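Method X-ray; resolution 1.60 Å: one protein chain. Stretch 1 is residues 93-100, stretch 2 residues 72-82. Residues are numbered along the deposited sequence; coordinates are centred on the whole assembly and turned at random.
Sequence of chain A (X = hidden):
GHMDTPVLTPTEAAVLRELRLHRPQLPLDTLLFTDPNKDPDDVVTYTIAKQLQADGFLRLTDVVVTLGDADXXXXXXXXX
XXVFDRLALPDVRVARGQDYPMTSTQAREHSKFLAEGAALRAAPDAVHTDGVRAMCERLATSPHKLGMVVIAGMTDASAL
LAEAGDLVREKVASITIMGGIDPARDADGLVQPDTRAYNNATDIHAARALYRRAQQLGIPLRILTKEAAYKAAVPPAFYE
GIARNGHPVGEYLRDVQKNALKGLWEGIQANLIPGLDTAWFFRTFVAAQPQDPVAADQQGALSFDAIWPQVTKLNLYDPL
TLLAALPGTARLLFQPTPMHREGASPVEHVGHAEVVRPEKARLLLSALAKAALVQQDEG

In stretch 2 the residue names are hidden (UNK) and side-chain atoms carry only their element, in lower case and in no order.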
ATOM      1  N   ARG A  93      -2.595  14.297  -7.815  1.00 16.14           N
ATOM      2  CA  ARG A  93      -1.447  15.160  -7.634  1.00 17.80           C
ATOM      3  C   ARG A  93      -0.348  14.436  -6.851  1.00 17.38           C
ATOM      4  O   ARG A  93      -0.493  14.132  -5.663  1.00 18.35           O
ATOM      5  CB  ARG A  93      -1.865  16.424  -6.903  1.00 19.66           C
ATOM      6  CG  ARG A  93      -0.824  17.482  -6.993  1.00 21.19           C
ATOM      7  CD  ARG A  93      -1.247  18.667  -6.078  1.00 23.77           C
ATOM      8  NE  ARG A  93      -0.238  19.727  -6.057  1.00 24.52           N
ATOM      9  CZ  ARG A  93       0.908  19.681  -5.373  1.00 27.97           C
ATOM     10  NH1 ARG A  93       1.240  18.588  -4.641  1.00 25.13           N
ATOM     11  NH2 ARG A  93       1.741  20.736  -5.418  1.00 28.60           N
ATOM     12  N   VAL A  94       0.748  14.173  -7.528  1.00 16.90           N
ATOM     13  CA  VAL A  94       1.850  13.431  -6.930  1.00 15.51           C
ATOM     14  C   VAL A  94       2.974  14.384  -6.550  1.00 17.43           C
ATOM     15  O   VAL A  94       3.481  15.207  -7.386  1.00 18.56           O
ATOM     16  CB  VAL A  94       2.382  12.359  -7.876  1.00 15.03           C
ATOM     17  CG1 VAL A  94       3.480  11.554  -7.234  1.00 16.32           C
ATOM     18  CG2 VAL A  94       1.241  11.443  -8.368  1.00 16.03           C
ATOM     19  N   ALA A  95       3.447  14.222  -5.318  1.00 16.94           N
ATOM     20  CA  ALA A  95       4.530  15.065  -4.818  1.00 16.92           C
ATOM     21  C   ALA A  95       5.642  14.228  -4.142  1.00 17.32           C
ATOM     22  O   ALA A  95       5.341  13.186  -3.500  1.00 17.07           O
ATOM     23  CB  ALA A  95       3.963  16.050  -3.819  1.00 19.53           C
ATOM     24  N   ARG A  96       6.903  14.646  -4.270  1.00 17.47           N
ATOM     25  CA  ARG A  96       8.009  14.058  -3.544  1.00 16.23           C
ATOM     26  C   ARG A  96       7.933  14.466  -2.054  1.00 19.66           C
ATOM     27  O   ARG A  96       7.811  15.665  -1.742  1.00 17.51           O
ATOM     28  CB  ARG A  96       9.311  14.632  -4.136  1.00 22.21           C
ATOM     29  CG  ARG A  96      10.494  14.518  -3.242  1.00 25.98           C
ATOM     30  CD  ARG A  96      11.776  14.959  -3.902  1.00 26.04           C
ATOM     31  NE  ARG A  96      12.196  16.311  -3.615  1.00 32.36           N
ATOM     32  CZ  ARG A  96      13.121  16.926  -4.350  1.00 32.82           C
ATOM     33  NH1 ARG A  96      13.508  18.163  -4.052  1.00 32.60           N
ATOM     34  NH2 ARG A  96      13.663  16.272  -5.393  1.00 30.26           N
ATOM     35  N   GLY A  97       8.109  13.510  -1.135  1.00 15.52           N
ATOM     36  CA  GLY A  97       8.168  13.802   0.276  1.00 16.22           C
ATOM     37  C   GLY A  97       9.489  14.430   0.699  1.00 16.72           C
ATOM     38  O   GLY A  97      10.389  14.652  -0.122  1.00 16.45           O
ATOM     39  N   GLN A  98       9.596  14.758   1.973  1.00 17.03           N
ATOM     40  CA  GLN A  98      10.806  15.418   2.482  1.00 18.70           C
ATOM     41  C   GLN A  98      11.946  14.481   2.954  1.00 21.64           C
ATOM     42  O   GLN A  98      11.788  13.254   3.103  1.00 15.00           O
ATOM     43  CB  GLN A  98      10.401  16.355   3.618  1.00 22.13           C
ATOM     44  CG  GLN A  98      10.069  15.609   4.897  1.00 24.75           C
ATOM     45  CD  GLN A  98       9.730  16.515   6.071  1.00 28.71           C
ATOM     46  OE1 GLN A  98      10.447  16.523   7.098  1.00 33.77           O
ATOM     47  NE2 GLN A  98       8.636  17.252   5.948  1.00 26.29           N
ATOM     48  N   ASP A  99      13.124  15.051   3.201  1.00 17.83           N
ATOM     49  CA  ASP A  99      14.255  14.280   3.646  1.00 19.36           C
ATOM     50  C   ASP A  99      14.035  13.659   5.022  1.00 17.10           C
ATOM     51  O   ASP A  99      13.339  14.204   5.872  1.00 19.92           O
ATOM     52  CB  ASP A  99      15.470  15.206   3.754  1.00 20.76           C
ATOM     53  CG  ASP A  99      16.164  15.442   2.399  1.00 28.08           C
ATOM     54  OD1 ASP A  99      15.882  14.725   1.391  1.00 24.09           O
ATOM     55  OD2 ASP A  99      17.036  16.363   2.363  1.00 31.56           O
ATOM     56  N   TYR A 100      14.682  12.548   5.260  1.00 18.39           N
ATOM     57  CA  TYR A 100      14.576  11.937   6.546  1.00 17.34           C
ATOM     58  C   TYR A 100      15.903  11.259   6.802  1.00 19.58           C
ATOM     59  O   TYR A 100      16.696  11.058   5.889  1.00 20.38           O
ATOM     60  CB  TYR A 100      13.355  10.948   6.543  1.00 16.40           C
ATOM     61  CG  TYR A 100      13.556   9.768   5.646  1.00 15.21           C
ATOM     62  CD1 TYR A 100      14.153   8.611   6.111  1.00 13.94           C
ATOM     63  CD2 TYR A 100      13.212   9.863   4.320  1.00 16.76           C
ATOM     64  CE1 TYR A 100      14.356   7.523   5.262  1.00 16.06           C
ATOM     65  CE2 TYR A 100      13.404   8.819   3.462  1.00 13.68           C
ATOM     66  CZ  TYR A 100      13.999   7.664   3.937  1.00 14.90           C
ATOM     67  OH  TYR A 100      14.198   6.605   3.066  1.00 14.21           O
ATOM     68  N   UNK A  72      15.961  10.007  -5.404  1.00 13.43           N
ATOM     69  CA  UNK A  72      15.254   8.696  -5.471  1.00 13.84           C
ATOM     70  C   UNK A  72      13.763   8.909  -5.287  1.00 14.28           C
ATOM     71  O   UNK A  72      12.930   8.263  -5.994  1.00 12.98           O
ATOM     72  c   UNK A  72      15.094   6.352  -4.360  1.00 12.66           C
ATOM     73  c   UNK A  72      15.760   7.758  -4.386  1.00 12.82           C
ATOM     74  s   UNK A  72      15.141   5.424  -6.018  1.00  8.55           S
ATOM     75  c   UNK A  72      16.815   5.049  -6.129  1.00 20.82           C
ATOM     76  N   UNK A  73      13.392   9.736  -4.300  1.00 12.55           N
ATOM     77  CA  UNK A  73      11.968   9.998  -4.069  1.00 13.01           C
ATOM     78  C   UNK A  73      11.353  10.607  -5.303  1.00 14.40           C
ATOM     79  O   UNK A  73      10.219  10.308  -5.681  1.00 13.83           O
ATOM     80  c   UNK A  73      11.751  10.879  -2.818  1.00 12.24           C
ATOM     81  c   UNK A  73      12.253  10.195  -1.575  1.00 12.99           C
ATOM     82  n   UNK A  73      13.425  14.280   0.039  1.00 16.54           N
ATOM     83  n   UNK A  73      14.262  12.194   0.519  1.00 14.02           N
ATOM     84  c   UNK A  73      13.266  12.958   0.084  1.00 14.66           C
ATOM     85  n   UNK A  73      12.113  12.441  -0.360  1.00 15.44           N
ATOM     86  c   UNK A  73      11.758  10.997  -0.321  1.00 13.70           C
ATOM     87  N   UNK A  74      12.113  11.418  -6.023  1.00 14.24           N
ATOM     88  CA  UNK A  74      11.549  11.945  -7.282  1.00 15.03           C
ATOM     89  C   UNK A  74      11.359  10.876  -8.344  1.00 15.35           C
ATOM     90  O   UNK A  74      10.341  10.870  -9.044  1.00 14.60           O
ATOM     91  o   UNK A  74      12.255  14.258  -6.999  1.00 26.67           O
ATOM     92  c   UNK A  74      12.423  13.087  -7.830  1.00 20.81           C
ATOM     93  N   UNK A  75      12.296   9.921  -8.438  1.00 14.02           N
ATOM     94  CA  UNK A  75      12.143   8.829  -9.403  1.00 12.48           C
ATOM     95  C   UNK A  75      10.874   8.016  -9.060  1.00 13.93           C
ATOM     96  O   UNK A  75      10.105   7.660  -9.932  1.00 15.06           O
ATOM     97  n   UNK A  75      15.010  10.777 -10.719  1.00 24.08           N
ATOM     98  c   UNK A  75      14.591   9.509 -10.913  1.00 20.86           C
ATOM     99  c   UNK A  75      14.702   8.582  -9.722  1.00 14.55           C
ATOM    100  o   UNK A  75      14.095   9.123 -11.988  1.00 20.44           O
ATOM    101  c   UNK A  75      13.381   7.897  -9.440  1.00 14.97           C
ATOM    102  N   UNK A  76      10.669   7.729  -7.779  1.00 13.00           N
ATOM    103  CA  UNK A  76       9.479   7.003  -7.369  1.00 13.11           C
ATOM    104  C   UNK A  76       8.222   7.794  -7.672  1.00 12.57           C
ATOM    105  O   UNK A  76       7.255   7.213  -8.141  1.00 13.66           O
ATOM    106  c   UNK A  76      12.326   3.586  -3.857  1.00 11.02           C
ATOM    107  n   UNK A  76      11.738   2.766  -4.789  1.00 11.41           N
ATOM    108  c   UNK A  76       9.550   6.638  -5.878  1.00 11.92           C
ATOM    109  c   UNK A  76      10.497   5.240  -4.033  1.00 11.55           C
ATOM    110  c   UNK A  76      10.668   5.723  -5.507  1.00 10.41           C
ATOM    111  n   UNK A  76      13.482   3.228  -3.292  1.00 11.17           N
ATOM    112  n   UNK A  76      11.755   4.726  -3.503  1.00 11.30           N
ATOM    113  N   UNK A  77       8.245   9.115  -7.444  1.00 12.85           N
ATOM    114  CA  UNK A  77       7.081   9.934  -7.689  1.00 13.26           C
ATOM    115  C   UNK A  77       6.764   9.988  -9.198  1.00 13.58           C
ATOM    116  O   UNK A  77       5.625   9.941  -9.588  1.00 13.26           O
ATOM    117  c   UNK A  77       7.317  11.372  -7.143  1.00 12.07           C
ATOM    118  N   UNK A  78       7.790  10.103 -10.021  1.00 12.86           N
ATOM    119  CA  UNK A  78       7.624  10.058 -11.456  1.00 15.89           C
ATOM    120  C   UNK A  78       7.040   8.736 -11.876  1.00 14.55           C
ATOM    121  O   UNK A  78       6.186   8.695 -12.765  1.00 15.05           O
ATOM    122  c   UNK A  78       8.943  10.280 -12.153  1.00 16.66           C
ATOM    123  n   UNK A  78      11.741  12.537 -11.873  1.00 20.61           N
ATOM    124  o   UNK A  78      11.081  11.418 -13.707  1.00 26.56           O
ATOM    125  c   UNK A  78      10.828  11.902 -12.603  1.00 23.42           C
ATOM    126  c   UNK A  78       9.450  11.757 -12.015  1.00 16.21           C
ATOM    127  N   UNK A  79       7.494   7.626 -11.286  1.00 13.65           N
ATOM    128  CA  UNK A  79       6.847   6.359 -11.602  1.00 14.60           C
ATOM    129  C   UNK A  79       5.361   6.278 -11.176  1.00 11.00           C
ATOM    130  O   UNK A  79       4.541   5.784 -11.912  1.00 13.33           O
ATOM    131  c   UNK A  79       7.076   3.815 -11.121  1.00 14.31           C
ATOM    132  c   UNK A  79       8.205   2.901 -11.133  1.00 19.64           C
ATOM    133  c   UNK A  79       7.649   5.208 -10.992  1.00 13.99           C
ATOM    134  c   UNK A  79       6.152   3.489  -9.924  1.00 13.65           C
ATOM    135  N   UNK A  80       5.047   6.738  -9.964  1.00 11.22           N
ATOM    136  CA  UNK A  80       3.677   6.750  -9.532  1.00 13.05           C
ATOM    137  C   UNK A  80       2.822   7.551 -10.497  1.00 13.47           C
ATOM    138  O   UNK A  80       1.755   7.096 -10.919  1.00 12.65           O
ATOM    139  c   UNK A  80       3.528   7.271  -8.102  1.00 12.23           C
ATOM    140  N   UNK A  81       3.309   8.735 -10.872  1.00 13.71           N
ATOM    141  CA  UNK A  81       2.511   9.571 -11.747  1.00 14.46           C
ATOM    142  C   UNK A  81       2.367   8.927 -13.136  1.00 14.93           C
ATOM    143  O   UNK A  81       1.263   8.929 -13.720  1.00 15.36           O
ATOM    144  c   UNK A  81       1.076  12.319 -12.203  1.00 18.96           C
ATOM    145  n   UNK A  81      -0.899  13.670 -12.463  1.00 19.49           N
ATOM    146  c   UNK A  81       0.462  13.474 -12.980  1.00 19.88           C
ATOM    147  c   UNK A  81       3.136  10.971 -11.777  1.00 14.70           C
ATOM    148  c   UNK A  81       2.434  11.954 -12.742  1.00 16.00           C
ATOM    149  N   UNK A  82       3.445   8.316 -13.630  1.00 13.44           N
ATOM    150  CA  UNK A  82       3.354   7.492 -14.838  1.00 16.13           C
ATOM    151  C   UNK A  82       2.305   6.386 -14.795  1.00 16.76           C
ATOM    152  O   UNK A  82       1.617   6.111 -15.798  1.00 17.15           O
TER

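Position 72 carries three carbons and a sulfur in an unbranched chain, with the sulfur third. That is Met72. It does not reach stretch 1.

Position 73 has three carbons, a nitrogen, then a carbon bearing two more nitrogens. This guanidinium lies against the loop after the strand. The residue is Arg73. Arg73 NE donates to Gly97 O at 2.8 Å, near the guanidinium plane. Arg73 NH2 and NH1 donate to Asp99 OD1 at 2.8 and 3.1 Å, forming a salt bridge. Arg73 NH2 also makes a weak hydrogen bond to Gly97 O at 3.1 Å. The backbone of Gln98 and Asp99 covers one face of the group.

Position 74 has one carbon and one oxygen. The oxygen lies at the edge of the Arg96 guanidinium. This is Ser74, and Ser74 OG accepts from Arg96 NH2 at 2.9 Å.

Position 75 has three carbons, the third carrying an oxygen and a nitrogen. The group is an amide, on a chain long enough for Gln75. It is out of reach of stretch 1 and touches a crystal neighbour.

Position 76 again shows three carbons, a nitrogen, and a carbon with two nitrogens. It is out of reach of stretch 1. It is Arg76. Its guanidinium is hydrogen-bonded elsewhere in the structure.

Position 77 has a single carbon, CB, 3.8 Å from Val94 CG1. It is Ala77. Ala77 O is also 3.6 Å from Val94 CG1.

Position 78 has three carbons, with oxygen and nitrogen on the third. It is Gln78, and its CB points away from the strand.

Position 79 has four carbons, forked at the second. It is Leu79, out of reach.

Position 80 has one carbon, its CB 4.4 Å from Val94 CG1. It is Ala80.

Position 81 has four carbons in a row ending in nitrogen. It is Lys81. Lys81 CB packs 3.9 Å from Val94 CG2.

Position 82 has no side-chain atoms. It is Gly82, and it makes no contact.

The helix runs nearly antiparallel to strand 93-96, at 168°, with axes 7.7 Å apart at closest. Val94 and Arg96 point toward the helix, while Arg93 and Ala95 point away, as alternation along a strand requires. Val94 fills the apolar end against Ala77, Ala80 and the CB of Lys81. At the other end, Arg73 ties down the loop through Gly97 and Asp99. Arg96 lays its CG 3.9 Å from Arg73 CB and extends to Ser74. The two arginines come close, with Arg96 NE 4.4 Å from Arg73 NH2, but Asp99 offsets the charge on Arg73.

Stretch 2 (72-82) MRSQRAQLAKG
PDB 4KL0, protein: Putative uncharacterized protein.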